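PDB 5IHS: endoglucanase, glycoside hydrolase family 5 protein from Cytophaga hutchinsonii, which probably hydrolyses internal beta-1,4-glucosidic bonds of cellulose, as one of the periplasmic endoglucanases that together are required for growth on crystalline cellulose. Local coordinates for residues T49-M63 against D273-K287. Sequence-based numbering, arbitrary orientation. Where two conformers were deposited one is given.
Sequences TVQLRGMSLFWSQWM and DAHKISYCNWSIADK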
ATOM      1  N   THR A  49       7.870 -14.465  10.033  1.00  9.76           N
ATOM      2  CA  THR A  49       6.645 -14.160   9.302  1.00  9.42           C
ATOM      3  C   THR A  49       6.326 -12.690   9.579  1.00  9.34           C
ATOM      4  O   THR A  49       6.235 -12.279  10.743  1.00 12.38           O
ATOM      5  CB  THR A  49       5.497 -15.082   9.714  1.00 10.44           C
ATOM      6  OG1 THR A  49       5.885 -16.440   9.489  1.00 11.02           O
ATOM      7  CG2 THR A  49       4.240 -14.775   8.890  1.00 11.31           C
ATOM      8  N   VAL A  50       6.215 -11.885   8.526  1.00  8.40           N
ATOM      9  CA  VAL A  50       6.190 -10.433   8.637  1.00  8.26           C
ATOM     10  C   VAL A  50       4.793  -9.905   8.355  1.00  7.93           C
ATOM     11  O   VAL A  50       4.145 -10.308   7.379  1.00  8.99           O
ATOM     12  CB  VAL A  50       7.215  -9.800   7.676  1.00  8.88           C
ATOM     13  CG1 VAL A  50       7.168  -8.290   7.756  1.00  9.60           C
ATOM     14  CG2 VAL A  50       8.617 -10.289   7.978  1.00  9.37           C
ATOM     15  N   GLN A  51       4.357  -8.961   9.193  1.00  7.75           N
ATOM     16  CA  GLN A  51       3.134  -8.195   8.976  1.00  7.41           C
ATOM     17  C   GLN A  51       3.473  -6.722   9.171  1.00  6.79           C
ATOM     18  O   GLN A  51       3.878  -6.318  10.266  1.00  8.64           O
ATOM     19  CB  GLN A  51       2.031  -8.617   9.943  1.00  8.45           C
ATOM     20  CG  GLN A  51       0.705  -7.942   9.639  1.00  8.64           C
ATOM     21  CD  GLN A  51      -0.353  -8.252  10.659  1.00  9.31           C
ATOM     22  OE1 GLN A  51      -0.102  -8.947  11.646  1.00 11.56           O
ATOM     23  NE2 GLN A  51      -1.538  -7.719  10.444  1.00  9.38           N
ATOM     24  N   LEU A  52       3.335  -5.938   8.109  1.00  6.58           N
ATOM     25  CA  LEU A  52       3.605  -4.511   8.120  1.00  6.46           C
ATOM     26  C   LEU A  52       2.299  -3.753   8.338  1.00  6.19           C
ATOM     27  O   LEU A  52       1.223  -4.215   7.954  1.00  6.73           O
ATOM     28  CB  LEU A  52       4.226  -4.081   6.786  1.00  6.92           C
ATOM     29  CG  LEU A  52       5.525  -4.805   6.425  1.00  7.67           C
ATOM     30  CD1 LEU A  52       6.022  -4.359   5.058  1.00  8.54           C
ATOM     31  CD2 LEU A  52       6.620  -4.617   7.479  1.00  8.41           C
ATOM     32  N   ARG A  53       2.394  -2.576   8.952  1.00  6.03           N
ATOM     33  CA  ARG A  53       1.235  -1.703   9.097  1.00  6.01           C
ATOM     34  C   ARG A  53       1.709  -0.270   8.973  1.00  5.64           C
ATOM     35  O   ARG A  53       2.756   0.093   9.526  1.00  6.77           O
ATOM     36  CB  ARG A  53       0.545  -1.842  10.456  1.00  6.96           C
ATOM     37  CG  ARG A  53       0.169  -3.236  10.897  1.00  7.97           C
ATOM     38  CD  ARG A  53      -0.326  -3.163  12.347  1.00  8.90           C
ATOM     39  NE  ARG A  53      -0.751  -4.463  12.833  1.00  9.41           N
ATOM     40  CZ  ARG A  53       0.067  -5.378  13.323  1.00  9.62           C
ATOM     41  NH1 ARG A  53       1.364  -5.125  13.466  1.00 10.17           N
ATOM     42  NH2 ARG A  53      -0.429  -6.544  13.710  1.00 11.04           N
ATOM     43  N   GLY A  54       0.953   0.537   8.245  1.00  5.90           N
ATOM     44  CA  GLY A  54       1.342   1.916   8.078  1.00  6.35           C
ATOM     45  C   GLY A  54       0.284   2.762   7.426  1.00  6.00           C
ATOM     46  O   GLY A  54      -0.924   2.515   7.567  1.00  6.36           O
ATOM     47  N   MET A  55       0.758   3.790   6.725  1.00  6.35           N
ATOM     48  CA  MET A  55      -0.091   4.809   6.141  1.00  6.14           C
ATOM     49  C   MET A  55       0.186   4.957   4.657  1.00  6.24           C
ATOM     50  O   MET A  55       1.338   4.878   4.207  1.00  6.95           O
ATOM     51  CB  MET A  55       0.147   6.175   6.786  1.00  6.83           C
ATOM     52  CG  MET A  55      -0.298   6.263   8.235  1.00  7.51           C
ATOM     53  SD  MET A  55      -2.040   5.899   8.495  1.00  7.74           S
ATOM     54  CE  MET A  55      -2.846   7.297   7.689  1.00  8.70           C
ATOM     55  N   SER A  56      -0.881   5.221   3.915  1.00  6.31           N
ATOM     56  CA  SER A  56      -0.776   5.684   2.543  1.00  6.33           C
ATOM     57  C   SER A  56      -0.838   7.202   2.494  1.00  5.73           C
ATOM     58  O   SER A  56      -1.697   7.829   3.125  1.00  7.11           O
ATOM     59  CB  SER A  56      -1.902   5.105   1.683  1.00  6.60           C
ATOM     60  OG  SER A  56      -1.700   5.365   0.297  1.00  6.76           O
ATOM     61  N   LEU A  57       0.031   7.777   1.681  1.00  6.01           N
ATOM     62  CA  LEU A  57      -0.169   9.127   1.199  1.00  6.47           C
ATOM     63  C   LEU A  57      -1.328   9.124   0.204  1.00  6.68           C
ATOM     64  O   LEU A  57      -1.734   8.087  -0.331  1.00  7.49           O
ATOM     65  CB  LEU A  57       1.130   9.655   0.592  1.00  7.35           C
ATOM     66  CG  LEU A  57       2.326   9.640   1.560  1.00  9.09           C
ATOM     67  CD1 LEU A  57       3.623   9.972   0.861  1.00  9.38           C
ATOM     68  CD2 LEU A  57       2.122  10.549   2.752  1.00 13.33           C
ATOM     69  N   PHE A  58      -1.869  10.305  -0.037  1.00  7.78           N
ATOM     70  CA  PHE A  58      -2.962  10.515  -0.980  1.00  7.44           C
ATOM     71  C   PHE A  58      -2.368  10.784  -2.360  1.00  7.47           C
ATOM     72  O   PHE A  58      -1.170  11.029  -2.497  1.00  8.71           O
ATOM     73  CB  PHE A  58      -3.754  11.717  -0.452  1.00  7.48           C
ATOM     74  CG  PHE A  58      -5.066  12.057  -1.155  1.00  8.25           C
ATOM     75  CD1 PHE A  58      -6.275  11.553  -0.690  1.00  9.44           C
ATOM     76  CD2 PHE A  58      -5.111  13.023  -2.157  1.00  8.98           C
ATOM     77  CE1 PHE A  58      -7.478  11.937  -1.270  1.00 10.73           C
ATOM     78  CE2 PHE A  58      -6.318  13.415  -2.724  1.00 10.05           C
ATOM     79  CZ  PHE A  58      -7.493  12.876  -2.280  1.00 10.59           C
ATOM     80  N   TRP A  59      -3.218  10.751  -3.386  1.00  7.60           N
ATOM     81  CA  TRP A  59      -2.840  11.083  -4.758  1.00  8.19           C
ATOM     82  C   TRP A  59      -1.720  12.117  -4.824  1.00  7.94           C
ATOM     83  O   TRP A  59      -1.893  13.256  -4.376  1.00  8.23           O
ATOM     84  CB  TRP A  59      -4.039  11.675  -5.481  1.00  8.07           C
ATOM     85  CG  TRP A  59      -5.208  10.770  -5.684  1.00  8.44           C
ATOM     86  CD1 TRP A  59      -6.239  10.517  -4.821  1.00  9.40           C
ATOM     87  CD2 TRP A  59      -5.502  10.056  -6.879  1.00  9.09           C
ATOM     88  NE1 TRP A  59      -7.145   9.675  -5.414  1.00  9.65           N
ATOM     89  CE2 TRP A  59      -6.709   9.369  -6.679  1.00  9.60           C
ATOM     90  CE3 TRP A  59      -4.848   9.933  -8.107  1.00 10.51           C
ATOM     91  CZ2 TRP A  59      -7.286   8.575  -7.673  1.00 10.77           C
ATOM     92  CZ3 TRP A  59      -5.418   9.154  -9.089  1.00 10.96           C
ATOM     93  CH2 TRP A  59      -6.623   8.485  -8.870  1.00 11.00           C
ATOM     94  N   SER A  60      -0.598  11.756  -5.443  1.00  7.82           N
ATOM     95  CA  SER A  60       0.587  12.600  -5.421  1.00  8.00           C
ATOM     96  C   SER A  60       0.370  13.948  -6.096  1.00  8.21           C
ATOM     97  O   SER A  60       1.013  14.934  -5.711  1.00  8.80           O
ATOM     98  CB  SER A  60       1.745  11.873  -6.096  1.00  8.15           C
ATOM     99  OG  SER A  60       1.451  11.499  -7.431  1.00  8.30           O
ATOM    100  N   GLN A  61      -0.492  14.017  -7.113  1.00  8.62           N
ATOM    101  CA  GLN A  61      -0.660  15.290  -7.810  1.00  9.52           C
ATOM    102  C   GLN A  61      -1.538  16.272  -7.042  1.00  9.80           C
ATOM    103  O   GLN A  61      -1.538  17.469  -7.360  1.00 11.62           O
ATOM    104  CB  GLN A  61      -1.150  15.087  -9.256  1.00 10.37           C
ATOM    105  CG  GLN A  61      -2.609  14.689  -9.442  1.00 10.37           C
ATOM    106  CD  GLN A  61      -2.823  13.184  -9.451  1.00 10.26           C
ATOM    107  OE1 GLN A  61      -2.322  12.463  -8.576  1.00  9.50           O
ATOM    108  NE2 GLN A  61      -3.572  12.697 -10.439  1.00 11.62           N
ATOM    109  N   TRP A  62      -2.260  15.803  -6.025  1.00  9.70           N
ATOM    110  CA  TRP A  62      -3.190  16.640  -5.283  1.00 10.42           C
ATOM    111  C   TRP A  62      -2.809  16.855  -3.824  1.00 10.65           C
ATOM    112  O   TRP A  62      -3.256  17.843  -3.230  1.00 12.12           O
ATOM    113  CB  TRP A  62      -4.608  16.061  -5.378  1.00 12.26           C
ATOM    114  CG  TRP A  62      -5.126  16.042  -6.795  1.00 13.05           C
ATOM    115  CD1 TRP A  62      -4.954  17.003  -7.749  1.00 13.77           C
ATOM    116  CD2 TRP A  62      -5.873  14.993  -7.417  1.00 13.46           C
ATOM    117  NE1 TRP A  62      -5.548  16.616  -8.923  1.00 14.43           N
ATOM    118  CE2 TRP A  62      -6.122  15.388  -8.745  1.00 14.59           C
ATOM    119  CE3 TRP A  62      -6.355  13.757  -6.981  1.00 14.49           C
ATOM    120  CZ2 TRP A  62      -6.832  14.592  -9.638  1.00 15.45           C
ATOM    121  CZ3 TRP A  62      -7.058  12.968  -7.870  1.00 15.41           C
ATOM    122  CH2 TRP A  62      -7.294  13.390  -9.182  1.00 15.89           C
ATOM    123  N   MET A  63      -1.978  15.987  -3.247  1.00  9.40           N
ATOM    124  CA  MET A  63      -1.493  16.133  -1.877  1.00  9.38           C
ATOM    125  C   MET A  63       0.019  15.959  -1.830  1.00  9.37           C
ATOM    126  O   MET A  63       0.580  15.419  -0.876  1.00  9.50           O
ATOM    127  CB  MET A  63      -2.212  15.167  -0.938  1.00 10.25           C
ATOM    128  CG  MET A  63      -3.667  15.505  -0.683  1.00 11.08           C
ATOM    129  SD  MET A  63      -3.860  16.894   0.441  1.00 11.09           S
ATOM    130  CE  MET A  63      -5.571  17.302   0.085  1.00 12.40           C
ATOM    131  N   ASP A 273      -5.066  -9.392  11.365  1.00  8.01           N
ATOM    132  CA  ASP A 273      -4.049  -9.881  12.290  1.00  8.53           C
ATOM    133  C   ASP A 273      -4.065 -11.404  12.372  1.00  8.80           C
ATOM    134  O   ASP A 273      -3.006 -12.033  12.476  1.00  9.83           O
ATOM    135  CB  ASP A 273      -4.264  -9.267  13.672  1.00  9.28           C
ATOM    136  CG  ASP A 273      -3.859  -7.799  13.745  1.00  9.91           C
ATOM    137  OD1 ASP A 273      -3.138  -7.289  12.851  1.00 10.33           O
ATOM    138  OD2 ASP A 273      -4.254  -7.163  14.753  1.00 12.19           O
ATOM    139  N   ALA A 274      -5.255 -12.012  12.337  1.00  9.31           N
ATOM    140  CA  ALA A 274      -5.338 -13.467  12.410  1.00 10.66           C
ATOM    141  C   ALA A 274      -4.597 -14.129  11.257  1.00 10.16           C
ATOM    142  O   ALA A 274      -4.070 -15.237  11.414  1.00 12.39           O
ATOM    143  CB  ALA A 274      -6.803 -13.908  12.412  1.00 11.66           C
ATOM    144  N   HIS A 275      -4.554 -13.468  10.101  1.00  8.56           N
ATOM    145  CA  HIS A 275      -3.937 -13.988   8.884  1.00  8.31           C
ATOM    146  C   HIS A 275      -2.613 -13.312   8.558  1.00  8.00           C
ATOM    147  O   HIS A 275      -2.040 -13.568   7.499  1.00  8.55           O
ATOM    148  CB  HIS A 275      -4.918 -13.872   7.719  1.00  8.95           C
ATOM    149  CG  HIS A 275      -6.123 -14.722   7.912  1.00  9.97           C
ATOM    150  ND1 HIS A 275      -6.111 -16.077   7.647  1.00 10.83           N
ATOM    151  CD2 HIS A 275      -7.335 -14.449   8.449  1.00 12.18           C
ATOM    152  CE1 HIS A 275      -7.290 -16.587   7.953  1.00 11.94           C
ATOM    153  NE2 HIS A 275      -8.050 -15.623   8.441  1.00 12.79           N
ATOM    154  N   LYS A 276      -2.115 -12.464   9.453  1.00  7.81           N
ATOM    155  CA  LYS A 276      -0.848 -11.766   9.264  1.00  8.26           C
ATOM    156  C   LYS A 276      -0.807 -11.014   7.929  1.00  7.86           C
ATOM    157  O   LYS A 276       0.211 -11.007   7.226  1.00  8.87           O
ATOM    158  CB  LYS A 276       0.339 -12.723   9.421  1.00  9.51           C
ATOM    159  CG  LYS A 276       0.337 -13.427  10.768  1.00 12.54           C
ATOM    160  CD  LYS A 276       1.445 -14.442  10.880  1.00 16.21           C
ATOM    161  CE  LYS A 276       1.452 -15.159  12.233  1.00 19.92           C
ATOM    162  NZ  LYS A 276       0.122 -15.398  12.843  1.00 21.88           N
ATOM    163  N   ILE A 277      -1.906 -10.331   7.610  1.00  7.12           N
ATOM    164  CA  ILE A 277      -2.028  -9.541   6.385  1.00  6.85           C
ATOM    165  C   ILE A 277      -1.632  -8.098   6.681  1.00  6.48           C
ATOM    166  O   ILE A 277      -2.166  -7.465   7.600  1.00  7.27           O
ATOM    167  CB  ILE A 277      -3.459  -9.617   5.820  1.00  7.29           C
ATOM    168  CG1 ILE A 277      -3.795 -11.064   5.443  1.00  8.71           C
ATOM    169  CG2 ILE A 277      -3.598  -8.689   4.615  1.00  7.40           C
ATOM    170  CD1 ILE A 277      -5.263 -11.290   5.055  1.00  9.16           C
ATOM    171  N   SER A 278      -0.691  -7.575   5.895  1.00  6.15           N
ATOM    172  CA  SER A 278      -0.229  -6.208   6.067  1.00  6.09           C
ATOM    173  C   SER A 278      -1.300  -5.215   5.618  1.00  6.11           C
ATOM    174  O   SER A 278      -2.110  -5.502   4.726  1.00  6.27           O
ATOM    175  CB  SER A 278       1.034  -5.995   5.235  1.00  6.40           C
ATOM    176  OG  SER A 278       2.137  -6.765   5.704  1.00  7.06           O
ATOM    177  N   TYR A 279      -1.272  -4.018   6.217  1.00  6.12           N
ATOM    178  CA  TYR A 279      -2.311  -3.034   5.933  1.00  5.94           C
ATOM    179  C   TYR A 279      -1.826  -1.589   6.029  1.00  6.13           C
ATOM    180  O   TYR A 279      -1.015  -1.245   6.890  1.00  7.13           O
ATOM    181  CB  TYR A 279      -3.554  -3.274   6.798  1.00  6.62           C
ATOM    182  CG  TYR A 279      -3.445  -3.326   8.314  1.00  6.84           C
ATOM    183  CD1 TYR A 279      -3.392  -2.161   9.077  1.00  7.28           C
ATOM    184  CD2 TYR A 279      -3.533  -4.533   8.993  1.00  8.05           C
ATOM    185  CE1 TYR A 279      -3.407  -2.193  10.453  1.00  7.86           C
ATOM    186  CE2 TYR A 279      -3.555  -4.576  10.387  1.00  8.26           C
ATOM    187  CZ  TYR A 279      -3.506  -3.401  11.108  1.00  8.17           C
ATOM    188  OH  TYR A 279      -3.541  -3.476  12.494  1.00  8.83           O
ATOM    189  N   CYS A 280      -2.299  -0.747   5.099  0.72  5.91           N
ATOM    190  CA  CYS A 280      -2.000   0.687   5.080  0.72  5.90           C
ATOM    191  C   CYS A 280      -3.287   1.486   4.947  0.72  5.88           C
ATOM    192  O   CYS A 280      -4.106   1.195   4.071  0.72  5.92           O
ATOM    193  CB  CYS A 280      -1.120   1.085   3.888  0.72  7.89           C
ATOM    194  SG  CYS A 280       0.540   0.444   3.909  0.72 10.64           S
ATOM    195  N   ASN A 281      -3.441   2.511   5.779  1.00  5.85           N
ATOM    196  CA  ASN A 281      -4.656   3.322   5.808  1.00  5.66           C
ATOM    197  C   ASN A 281      -4.602   4.500   4.842  1.00  5.62           C
ATOM    198  O   ASN A 281      -3.581   5.185   4.711  1.00  6.22           O
ATOM    199  CB  ASN A 281      -4.884   3.862   7.218  1.00  6.15           C
ATOM    200  CG  ASN A 281      -6.071   4.807   7.301  1.00  6.26           C
ATOM    201  OD1 ASN A 281      -5.906   6.004   7.533  1.00  6.92           O
ATOM    202  ND2 ASN A 281      -7.273   4.265   7.148  1.00  6.64           N
ATOM    203  N   TRP A 282      -5.741   4.753   4.203  1.00  5.92           N
ATOM    204  CA  TRP A 282      -5.977   5.921   3.361  1.00  6.30           C
ATOM    205  C   TRP A 282      -6.679   6.983   4.202  1.00  6.60           C
ATOM    206  O   TRP A 282      -7.815   6.738   4.644  1.00  7.74           O
ATOM    207  CB  TRP A 282      -6.873   5.504   2.205  1.00  7.50           C
ATOM    208  CG  TRP A 282      -7.127   6.542   1.158  1.00  7.69           C
ATOM    209  CD1 TRP A 282      -8.195   7.387   1.085  1.00  9.55           C
ATOM    210  CD2 TRP A 282      -6.309   6.825   0.018  1.00  7.67           C
ATOM    211  NE1 TRP A 282      -8.094   8.173  -0.030  1.00  9.66           N
ATOM    212  CE2 TRP A 282      -6.952   7.849  -0.709  1.00  8.57           C
ATOM    213  CE3 TRP A 282      -5.094   6.315  -0.459  1.00  7.91           C
ATOM    214  CZ2 TRP A 282      -6.426   8.365  -1.895  1.00  9.30           C
ATOM    215  CZ3 TRP A 282      -4.575   6.829  -1.637  1.00  8.51           C
ATOM    216  CH2 TRP A 282      -5.250   7.833  -2.348  1.00  9.20           C
ATOM    217  N   SER A 283      -6.074   8.152   4.437  1.00  6.54           N
ATOM    218  CA  SER A 283      -4.759   8.548   3.950  1.00  7.14           C
ATOM    219  C   SER A 283      -4.240   9.753   4.722  1.00  6.73           C
ATOM    220  O   SER A 283      -4.991  10.449   5.413  1.00  7.27           O
ATOM    221  CB  SER A 283      -4.794   8.956   2.470  1.00  8.30           C
ATOM    222  OG  SER A 283      -5.384  10.235   2.298  1.00  9.74           O
ATOM    223  N   ILE A 284      -2.949  10.024   4.532  1.00  6.91           N
ATOM    224  CA  ILE A 284      -2.349  11.306   4.890  1.00  7.33           C
ATOM    225  C   ILE A 284      -2.765  12.324   3.825  1.00  8.03           C
ATOM    226  O   ILE A 284      -2.187  12.420   2.742  1.00  8.89           O
ATOM    227  CB  ILE A 284      -0.832  11.202   5.042  1.00  8.22           C
ATOM    228  CG1 ILE A 284      -0.463  10.186   6.144  1.00  9.21           C
ATOM    229  CG2 ILE A 284      -0.228  12.565   5.301  1.00  9.02           C
ATOM    230  CD1 ILE A 284      -0.941  10.541   7.543  1.00  9.79           C
ATOM    231  N   ALA A 285      -3.816  13.065   4.144  1.00  8.59           N
ATOM    232  CA  ALA A 285      -4.373  14.118   3.318  1.00  9.09           C
ATOM    233  C   ALA A 285      -5.116  15.026   4.265  1.00  9.04           C
ATOM    234  O   ALA A 285      -5.588  14.577   5.310  1.00  9.17           O
ATOM    235  CB  ALA A 285      -5.385  13.569   2.314  1.00 10.07           C
ATOM    236  N   ASP A 286      -5.233  16.298   3.890  1.00  9.14           N
ATOM    237  CA  ASP A 286      -5.958  17.266   4.701  1.00  9.55           C
ATOM    238  C   ASP A 286      -7.262  17.704   4.046  1.00 10.80           C
ATOM    239  O   ASP A 286      -7.823  18.739   4.410  1.00 12.47           O
ATOM    240  CB  ASP A 286      -5.069  18.460   5.052  1.00 10.13           C
ATOM    241  CG  ASP A 286      -4.852  19.399   3.895  1.00 11.38           C
ATOM    242  OD1 ASP A 286      -4.842  18.915   2.740  1.00 13.02           O
ATOM    243  OD2 ASP A 286      -4.677  20.616   4.152  1.00 11.19           O
ATOM    244  N   LYS A 287      -7.758  16.921   3.097  1.00 11.38           N
ATOM    245  CA  LYS A 287      -9.061  17.168   2.500  1.00 13.37           C
ATOM    246  C   LYS A 287     -10.144  17.027   3.571  1.00 12.75           C
ATOM    247  O   LYS A 287     -10.053  16.142   4.428  1.00 12.82           O
ATOM    248  CB  LYS A 287      -9.276  16.129   1.393  1.00 15.29           C
ATOM    249  CG  LYS A 287     -10.592  16.191   0.653  1.00 18.29           C
ATOM    250  CD  LYS A 287     -10.599  15.248  -0.550  1.00 21.56           C
ATOM    251  CE  LYS A 287     -11.885  15.396  -1.343  1.00 24.49           C
ATOM    252  NZ  LYS A 287     -11.948  14.467  -2.498  1.00 26.50           N
TER
HETATM  253  O   HOH W   1       2.008  -9.473   5.753  1.00  8.52           O
HETATM  254  O   HOH W   2       2.570 -12.683   6.514  1.00  8.63           O
HETATM  255  O   HOH W   3      -0.758 -10.494  13.771  1.00 30.17           O
HETATM  256  O   HOH W   4      -0.343  12.773   0.698  1.00  9.97           O
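Closure of the eight-stranded parallel barrel happens here, where R53, G54 and M55 of strand 53-57 pair in parallel with Y279, C280 and N281. The ladder alternates partners: Y279 N to L52 O and G54 N to Y279 O (both 3.0 Å), N281 N to G54 O, S56 N to N281 O. A cis peptide follows W282, where the chain turns a corner, and I284 N bonds S56 O (2.9 Å). At the N-terminal end, R53 CG lies over one face of the Y279 ring, a CH-pi contact 3.8 Å from the centroid; extended to NE, the chain carries the guanidinium to the hydroxyl, NE giving Y279 OH a bent bond (134°). R53 NH2 forms a salt bridge with D273 OD1 (2.9 Å), met from above the carboxylate plane. Q51 NE2 takes the anti lone pair of the same OD1; helix 311-329 adds a K323 salt bridge to D273 OD2 and a D319 hydrogen bond to Y279 OH. At the C-terminal end, W282, with CG anti to its own N (chi1 -175°), makes an offset edge-to-face pair with W59 (planes at 84°), while F58 CD1 lies 3.4 Å from W282 CZ2. Strand one pairing with strand eight closes a TIM barrel; the cis bond after the strand-eight tryptophan recurs in many family 5 enzymes.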